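Local coordinates for 2-oxoadipate dioxygenase/decarboxylase (Pseudomonas putida, PDB 6W1G), which catalyses the iron(II)-dependent, oxygen-consuming decarboxylation and hydroxylation of 2-oxoadipate to D-2-hydroxyglutarate in a D-lysine catabolic pathway, at residues E54-W58 against T59-E63; R332-A335 against L336-A339; Y444-S447 against E448-L452. All coordinates share one frame; numbering follows the deposited sequence. Where two conformers were deposited one is given.

Contact 1 (E54-W58 against T59-E63); sequences EALRW and TGEIE
Leu56 and Ile62 meet where helix 50-59 ends. From the base of Leu56, CB lies 4.0 Å from Ile62 CB. Further out, Leu56 CD2 packs on Glu61 CB at 3.8 Å, the two side chains crossing at about a right angle. A branched aliphatic residue suits this spot, since it covers both Ile62 and the methylene part of Glu61. On the backbone, Leu56 O accepts from Ile62 N (3.0 Å), a donor that stands above the carbonyl plane. The chain leaves the helix at Gly60, whose positive phi (79°) would be costly for a residue bearing a CB. Just before it, Thr59 forms an ST turn: its OG1 accepts from Glu61 N at 3.3 Å and gives its own hydrogen to Glu61 OE2 at 2.8 Å. With chi1 at 65°, OG1 sits between the backbone N and the carbonyl carbon of its own residue, within reach of both Glu61 N and Glu61 OE2. The other carboxylate oxygen, Glu61 OE1, makes a salt bridge with Arg230. Leu56 also rests on Leu232, while the indole of Trp58 stacks on His390 and Ala55 and Thr59 touch Glu392, seating the helix end against strand 389-393.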
loop_
_atom_site.group_PDB
_atom_site.type_symbol
_atom_site.label_atom_id
_atom_site.label_comp_id
_atom_site.label_asym_id
_atom_site.label_seq_id
_atom_site.Cartn_x
_atom_site.Cartn_y
_atom_site.Cartn_z
ATOM N N GLU A 54 -1.635 -14.049 -18.489
ATOM C CA GLU A 54 -3.078 -14.241 -18.602
ATOM C C GLU A 54 -3.799 -13.738 -17.370
ATOM O O GLU A 54 -4.841 -13.105 -17.493
ATOM C CB GLU A 54 -3.383 -15.715 -18.820
ATOM C CG GLU A 54 -3.485 -16.072 -20.316
ATOM C CD GLU A 54 -4.556 -15.254 -21.082
ATOM O OE1 GLU A 54 -5.781 -15.534 -20.939
ATOM O OE2 GLU A 54 -4.191 -14.301 -21.808
ATOM N N ALA A 55 -3.290 -14.035 -16.172
ATOM C CA ALA A 55 -3.924 -13.571 -14.952
ATOM C C ALA A 55 -4.094 -12.060 -14.972
ATOM O O ALA A 55 -5.165 -11.529 -14.636
ATOM C CB ALA A 55 -3.147 -14.044 -13.727
ATOM N N LEU A 56 -3.022 -11.353 -15.350
ATOM C CA LEU A 56 -3.078 -9.905 -15.349
ATOM C C LEU A 56 -3.985 -9.362 -16.442
ATOM O O LEU A 56 -4.574 -8.277 -16.291
ATOM C CB LEU A 56 -1.657 -9.344 -15.486
ATOM C CG LEU A 56 -0.676 -9.710 -14.394
ATOM C CD1 LEU A 56 0.730 -9.415 -14.816
ATOM C CD2 LEU A 56 -0.990 -8.959 -13.090
ATOM N N ARG A 57 -4.143 -10.089 -17.546
ATOM C CA ARG A 57 -5.106 -9.704 -18.564
ATOM C C ARG A 57 -6.546 -9.886 -18.074
ATOM O O ARG A 57 -7.349 -8.966 -18.190
ATOM C CB ARG A 57 -4.884 -10.535 -19.836
ATOM C CG ARG A 57 -5.812 -10.165 -20.947
ATOM C CD ARG A 57 -5.778 -11.088 -22.150
ATOM N NE ARG A 57 -6.284 -12.425 -21.895
ATOM C CZ ARG A 57 -7.570 -12.754 -21.843
ATOM N NH1 ARG A 57 -8.539 -11.846 -22.010
ATOM N NH2 ARG A 57 -7.881 -14.012 -21.619
ATOM N N TRP A 58 -6.859 -11.038 -17.473
ATOM C CA TRP A 58 -8.219 -11.281 -17.000
ATOM C C TRP A 58 -8.660 -10.169 -16.079
ATOM O O TRP A 58 -9.805 -9.716 -16.142
ATOM C CB TRP A 58 -8.342 -12.616 -16.263
ATOM C CG TRP A 58 -8.423 -13.793 -17.160
ATOM C CD1 TRP A 58 -7.487 -14.748 -17.352
ATOM C CD2 TRP A 58 -9.539 -14.165 -17.993
ATOM N NE1 TRP A 58 -7.912 -15.706 -18.264
ATOM C CE2 TRP A 58 -9.171 -15.342 -18.672
ATOM C CE3 TRP A 58 -10.795 -13.611 -18.231
ATOM C CZ2 TRP A 58 -10.036 -15.981 -19.576
ATOM C CZ3 TRP A 58 -11.644 -14.241 -19.119
ATOM C CH2 TRP A 58 -11.255 -15.389 -19.772
ATOM N N THR A 59 -7.811 -9.800 -15.123
ATOM C CA THR A 59 -8.228 -8.888 -14.068
ATOM C C THR A 59 -8.072 -7.429 -14.450
ATOM O O THR A 59 -8.492 -6.559 -13.693
ATOM C CB THR A 59 -7.402 -9.140 -12.817
ATOM O OG1 THR A 59 -6.053 -8.817 -13.115
ATOM C CG2 THR A 59 -7.523 -10.562 -12.297
ATOM N N GLY A 60 -7.453 -7.164 -15.585
ATOM C CA GLY A 60 -7.146 -5.833 -16.013
ATOM C C GLY A 60 -5.941 -5.223 -15.352
ATOM O O GLY A 60 -5.559 -4.095 -15.718
ATOM N N GLU A 61 -5.297 -5.922 -14.418
ATOM C CA GLU A 61 -4.140 -5.351 -13.764
ATOM C C GLU A 61 -2.999 -5.063 -14.729
ATOM O O GLU A 61 -2.141 -4.210 -14.423
ATOM C CB GLU A 61 -3.627 -6.306 -12.683
ATOM C CG GLU A 61 -4.523 -6.417 -11.476
ATOM C CD GLU A 61 -4.032 -7.565 -10.617
ATOM O OE1 GLU A 61 -3.038 -7.360 -9.880
ATOM O OE2 GLU A 61 -4.632 -8.662 -10.730
ATOM N N ILE A 62 -2.960 -5.741 -15.893
ATOM C CA ILE A 62 -1.908 -5.443 -16.863
ATOM C C ILE A 62 -1.894 -3.962 -17.212
ATOM O O ILE A 62 -0.840 -3.386 -17.459
ATOM C CB ILE A 62 -2.069 -6.357 -18.097
ATOM C CG1 ILE A 62 -0.813 -6.363 -18.971
ATOM C CG2 ILE A 62 -3.339 -5.995 -18.875
ATOM C CD1 ILE A 62 -0.776 -7.553 -19.933
ATOM N N GLU A 63 -3.048 -3.313 -17.232
ATOM C CA GLU A 63 -3.100 -1.906 -17.603
ATOM C C GLU A 63 -2.698 -0.960 -16.483
ATOM O O GLU A 63 -2.331 0.175 -16.766
ATOM C CB GLU A 63 -4.503 -1.581 -18.117
ATOM C CG GLU A 63 -4.891 -2.464 -19.320
ATOM C CD GLU A 63 -6.253 -2.173 -19.912
ATOM O OE1 GLU A 63 -7.056 -1.460 -19.277
ATOM O OE2 GLU A 63 -6.518 -2.673 -21.025
#

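Contact 2 (R332-A335 against L336-A339); sequences RYMA and LLQA
In Arg332, CG stands opposite the backbone N (chi1 177°) and the chain runs extended to NE, which carries the flat guanidinium out to Leu336, one helical turn on. There Leu336 CD1 sits over the centre of one guanidinium face, 4.0 Å from Arg332 CZ, and also touches Arg332 CG. Met334 reaches its partner differently: bends at chi2 and chi3 (both -58°) curl the thioether round until CE comes 4.1 Å from Leu337 CD2, the two side chains lying side by side and pointing the same way. The phenol of Tyr333 approaches Leu337 obliquely, with OH 3.8 Å from Leu337 CD1 and CE1 4.1 Å from Leu337 CD2. Behind these groups run regular i to i+4 bonds, among them Leu337 N to Tyr333 O at 2.8 Å. Each type fits its face of helix 330-341. Tyr333 and Leu337 are buried against Thr317 of helix 304-321, while Ala335 and Ala339 lie on the exposed side. No side-chain hydrogen bond or salt bridge joins the segments; the side chains meet by van der Waals contact. The arginine can thus pack its flat, poorly hydrated face on leucine and still use its N-H groups, NH1 and NH2 making weak hydrogen bonds to the carbonyls of Leu321 and Ala320.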
loop_
_atom_site.group_PDB
_atom_site.type_symbol
_atom_site.label_atom_id
_atom_site.label_comp_id
_atom_site.label_asym_id
_atom_site.label_seq_id
_atom_site.Cartn_x
_atom_site.Cartn_y
_atom_site.Cartn_z
ATOM N N ARG A 332 18.709 -18.711 7.448
ATOM C CA ARG A 332 17.952 -19.623 8.296
ATOM C C ARG A 332 16.490 -19.200 8.398
ATOM O O ARG A 332 15.595 -20.048 8.358
ATOM C CB ARG A 332 18.578 -19.704 9.691
ATOM C CG ARG A 332 17.760 -20.610 10.617
ATOM C CD ARG A 332 18.445 -21.042 11.885
ATOM N NE ARG A 332 17.711 -22.127 12.538
ATOM C CZ ARG A 332 17.025 -22.014 13.678
ATOM N NH1 ARG A 332 16.975 -20.865 14.333
ATOM N NH2 ARG A 332 16.404 -23.072 14.178
ATOM N N TYR A 333 16.230 -17.895 8.557
ATOM C CA TYR A 333 14.852 -17.417 8.622
ATOM C C TYR A 333 14.089 -17.774 7.356
ATOM O O TYR A 333 12.956 -18.270 7.399
ATOM C CB TYR A 333 14.811 -15.900 8.808
ATOM C CG TYR A 333 13.398 -15.374 8.701
ATOM C CD1 TYR A 333 12.980 -14.734 7.558
ATOM C CD2 TYR A 333 12.469 -15.569 9.727
ATOM C CE1 TYR A 333 11.673 -14.251 7.425
ATOM C CE2 TYR A 333 11.159 -15.109 9.594
ATOM C CZ TYR A 333 10.773 -14.442 8.450
ATOM O OH TYR A 333 9.487 -13.985 8.342
ATOM N N MET A 334 14.676 -17.464 6.201
ATOM C CA MET A 334 13.982 -17.727 4.949
ATOM C C MET A 334 13.728 -19.219 4.763
ATOM O O MET A 334 12.684 -19.614 4.253
ATOM C CB MET A 334 14.745 -17.067 3.789
ATOM C CG MET A 334 14.794 -15.524 3.873
ATOM S SD MET A 334 13.209 -14.659 3.914
ATOM C CE MET A 334 12.407 -15.179 2.395
ATOM N N ALA A 335 14.644 -20.077 5.240
ATOM C CA ALA A 335 14.441 -21.520 5.169
ATOM C C ALA A 335 13.294 -21.967 6.080
ATOM O O ALA A 335 12.438 -22.765 5.672
ATOM C CB ALA A 335 15.743 -22.248 5.509
ATOM N N LEU A 336 13.240 -21.442 7.302
ATOM C CA LEU A 336 12.166 -21.797 8.220
ATOM C C LEU A 336 10.824 -21.291 7.719
ATOM O O LEU A 336 9.790 -21.958 7.883
ATOM C CB LEU A 336 12.441 -21.168 9.575
ATOM C CG LEU A 336 13.570 -21.782 10.398
ATOM C CD1 LEU A 336 13.859 -20.882 11.570
ATOM C CD2 LEU A 336 13.149 -23.151 10.849
ATOM N N LEU A 337 10.814 -20.103 7.138
ATOM C CA LEU A 337 9.581 -19.553 6.580
ATOM C C LEU A 337 9.012 -20.460 5.507
ATOM O O LEU A 337 7.799 -20.732 5.490
ATOM C CB LEU A 337 9.878 -18.166 6.030
ATOM C CG LEU A 337 8.708 -17.369 5.499
ATOM C CD1 LEU A 337 7.833 -16.942 6.647
ATOM C CD2 LEU A 337 9.220 -16.180 4.696
ATOM N N GLN A 338 9.855 -20.901 4.569
ATOM C CA GLN A 338 9.381 -21.799 3.530
ATOM C C GLN A 338 8.844 -23.090 4.134
ATOM O O GLN A 338 7.762 -23.562 3.754
ATOM C CB GLN A 338 10.476 -22.041 2.492
ATOM C CG GLN A 338 9.983 -22.748 1.159
ATOM C CD GLN A 338 8.596 -22.323 0.556
ATOM O OE1 GLN A 338 8.496 -21.338 -0.196
ATOM N NE2 GLN A 338 7.527 -23.098 0.862
ATOM N N ALA A 339 9.565 -23.663 5.093
ATOM C CA ALA A 339 9.124 -24.918 5.679
ATOM C C ALA A 339 7.760 -24.774 6.338
ATOM O O ALA A 339 6.879 -25.613 6.140
ATOM C CB ALA A 339 10.183 -25.411 6.659
#

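Contact 3 (Y444-S447 against E448-L452); sequences YAQS and ERRSL
Arg450 folds back along helix 440-458 onto Gln446, one turn earlier. Its CG stands opposite the carbonyl carbon (chi1 -75°) and a bend at chi3 lays the guanidinium with one face over Gln446 O, 3.8 Å from Arg450 CZ, while Arg450 NH1 approaches Gln446 CB at 3.7 Å. That carbonyl is already taken by Arg450 N at 2.9 Å, so the guanidinium lies flat over it and keeps its N-H groups for other partners: NH2 makes a salt bridge with Glu118 OE1, which Ser447 OG also bonds, and NH1 donates to water 2, which in turn donates to Gln446 OE1. With an alanine in place of Arg450, Glu118 would probably lose its charged partner and the Gln446 amide its water-mediated tether on that side. Gln446 suits its place because its extended chain carries an acceptor and a donor together: its NE2 gives a hydrogen to water 3, which also accepts from Arg449 NH2 at 2.6 Å. The amide and the Arg449 guanidinium are turned 43° apart. Water 1 bridges the segments too, donating to Ala445 O and to Glu448 OE1, while Glu448 OE2 accepts from Phe359 N. Ser451 has a short hydroxyl side chain, and its chi1 of 78° lets OG donate back to Glu448 O at 2.8 Å, an oxygen that also accepts from Leu452 N. Ser451 OG further accepts from Tyr361 N, and Leu452 touches Tyr361. This face of the helix thus lies along strand 359-363, whereas Tyr444 reaches the Glu397 backbone N through its OH and packs on Leu394.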
loop_
_atom_site.group_PDB
_atom_site.type_symbol
_atom_site.label_atom_id
_atom_site.label_comp_id
_atom_site.label_asym_id
_atom_site.label_seq_id
_atom_site.Cartn_x
_atom_site.Cartn_y
_atom_site.Cartn_z
ATOM N N TYR A 444 -13.156 -6.415 -0.162
ATOM C CA TYR A 444 -12.770 -7.508 -1.040
ATOM C C TYR A 444 -13.951 -8.427 -1.325
ATOM O O TYR A 444 -14.153 -8.872 -2.460
ATOM C CB TYR A 444 -11.617 -8.310 -0.446
ATOM C CG TYR A 444 -10.309 -7.569 -0.332
ATOM C CD1 TYR A 444 -9.822 -6.801 -1.372
ATOM C CD2 TYR A 444 -9.557 -7.666 0.814
ATOM C CE1 TYR A 444 -8.622 -6.104 -1.252
ATOM C CE2 TYR A 444 -8.338 -6.976 0.914
ATOM C CZ TYR A 444 -7.907 -6.194 -0.112
ATOM O OH TYR A 444 -6.691 -5.527 -0.069
ATOM N N ALA A 445 -14.749 -8.723 -0.301
ATOM C CA ALA A 445 -15.932 -9.546 -0.504
ATOM C C ALA A 445 -16.866 -8.910 -1.513
ATOM O O ALA A 445 -17.476 -9.616 -2.335
ATOM C CB ALA A 445 -16.642 -9.821 0.823
ATOM N N GLN A 446 -16.998 -7.601 -1.454
ATOM C CA GLN A 446 -17.841 -6.890 -2.414
ATOM C C GLN A 446 -17.307 -6.976 -3.829
ATOM O O GLN A 446 -18.065 -7.154 -4.788
ATOM C CB GLN A 446 -18.040 -5.419 -2.016
ATOM C CG GLN A 446 -18.870 -5.239 -0.793
ATOM C CD GLN A 446 -19.070 -3.795 -0.412
ATOM O OE1 GLN A 446 -18.145 -3.013 -0.407
ATOM N NE2 GLN A 446 -20.290 -3.440 -0.115
ATOM N N SER A 447 -16.006 -6.859 -4.009
ATOM C CA SER A 447 -15.386 -7.020 -5.329
ATOM C C SER A 447 -15.661 -8.402 -5.904
ATOM O O SER A 447 -16.006 -8.555 -7.099
ATOM C CB SER A 447 -13.853 -6.888 -5.266
ATOM O OG SER A 447 -13.341 -5.598 -5.031
ATOM N N GLU A 448 -15.480 -9.441 -5.072
ATOM C CA GLU A 448 -15.760 -10.795 -5.526
ATOM C C GLU A 448 -17.218 -10.928 -5.951
ATOM O O GLU A 448 -17.524 -11.462 -7.039
ATOM C CB GLU A 448 -15.407 -11.742 -4.374
ATOM C CG GLU A 448 -15.651 -13.197 -4.621
ATOM C CD GLU A 448 -15.180 -14.034 -3.438
ATOM O OE1 GLU A 448 -15.808 -13.957 -2.385
ATOM O OE2 GLU A 448 -14.141 -14.721 -3.532
ATOM N N ARG A 449 -18.139 -10.423 -5.140
ATOM C CA ARG A 449 -19.551 -10.520 -5.455
ATOM C C ARG A 449 -19.894 -9.791 -6.741
ATOM O O ARG A 449 -20.681 -10.301 -7.553
ATOM C CB ARG A 449 -20.360 -9.978 -4.282
ATOM C CG ARG A 449 -21.846 -10.001 -4.472
ATOM C CD ARG A 449 -22.618 -10.080 -3.121
ATOM N NE ARG A 449 -22.093 -9.260 -2.058
ATOM C CZ ARG A 449 -22.758 -8.291 -1.429
ATOM N NH1 ARG A 449 -24.015 -7.983 -1.744
ATOM N NH2 ARG A 449 -22.140 -7.631 -0.478
ATOM N N ARG A 450 -19.366 -8.579 -6.928
ATOM C CA ARG A 450 -19.658 -7.856 -8.165
ATOM C C ARG A 450 -19.179 -8.653 -9.362
ATOM O O ARG A 450 -19.830 -8.667 -10.408
ATOM C CB ARG A 450 -18.989 -6.488 -8.145
ATOM C CG ARG A 450 -19.732 -5.490 -7.222
ATOM C CD ARG A 450 -19.266 -4.040 -7.478
ATOM N NE ARG A 450 -17.898 -3.919 -7.001
ATOM C CZ ARG A 450 -17.523 -3.512 -5.767
ATOM N NH1 ARG A 450 -18.383 -3.089 -4.876
ATOM N NH2 ARG A 450 -16.291 -3.541 -5.447
ATOM N N SER A 451 -18.022 -9.339 -9.251
ATOM C CA SER A 451 -17.550 -10.092 -10.405
ATOM C C SER A 451 -18.504 -11.231 -10.733
ATOM O O SER A 451 -18.764 -11.511 -11.918
ATOM C CB SER A 451 -16.114 -10.624 -10.209
ATOM O OG SER A 451 -16.032 -11.767 -9.380
ATOM N N LEU A 452 -19.031 -11.901 -9.716
ATOM C CA LEU A 452 -19.939 -13.010 -9.969
ATOM C C LEU A 452 -21.234 -12.507 -10.593
ATOM O O LEU A 452 -21.796 -13.148 -11.484
ATOM C CB LEU A 452 -20.197 -13.764 -8.658
ATOM C CG LEU A 452 -19.067 -14.661 -8.213
ATOM C CD1 LEU A 452 -19.161 -14.931 -6.735
ATOM C CD2 LEU A 452 -19.048 -15.933 -9.005
HETATM O O HOH W 1 -18.034 -12.289 -1.766
HETATM O O HOH W 2 -17.334 -1.703 -2.545
HETATM O O HOH W 3 -22.563 -5.117 0.093
#

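Overall arrangement
Contacts 1 and 3 are neighbours, their centres 16 Å apart and their nearest atoms about 9 Å apart. They are linked through the two-stranded antiparallel sheet: contact 1 packs on strand 389-393, contact 3 on strand 359-363, and Arg360 makes a weak hydrogen bond to Thr59 O and touches Ser451. Contact 2 stands apart, its centre 31 Å from that of contact 1 and 34 Å from that of contact 3, on a helix packed against helix 304-321. None of the three includes a ligand of the metal, a nickel ion here, held by His70, His226 and Glu294. In contact 3, the Tyr444 side chain lies about 12 Å from that of His70.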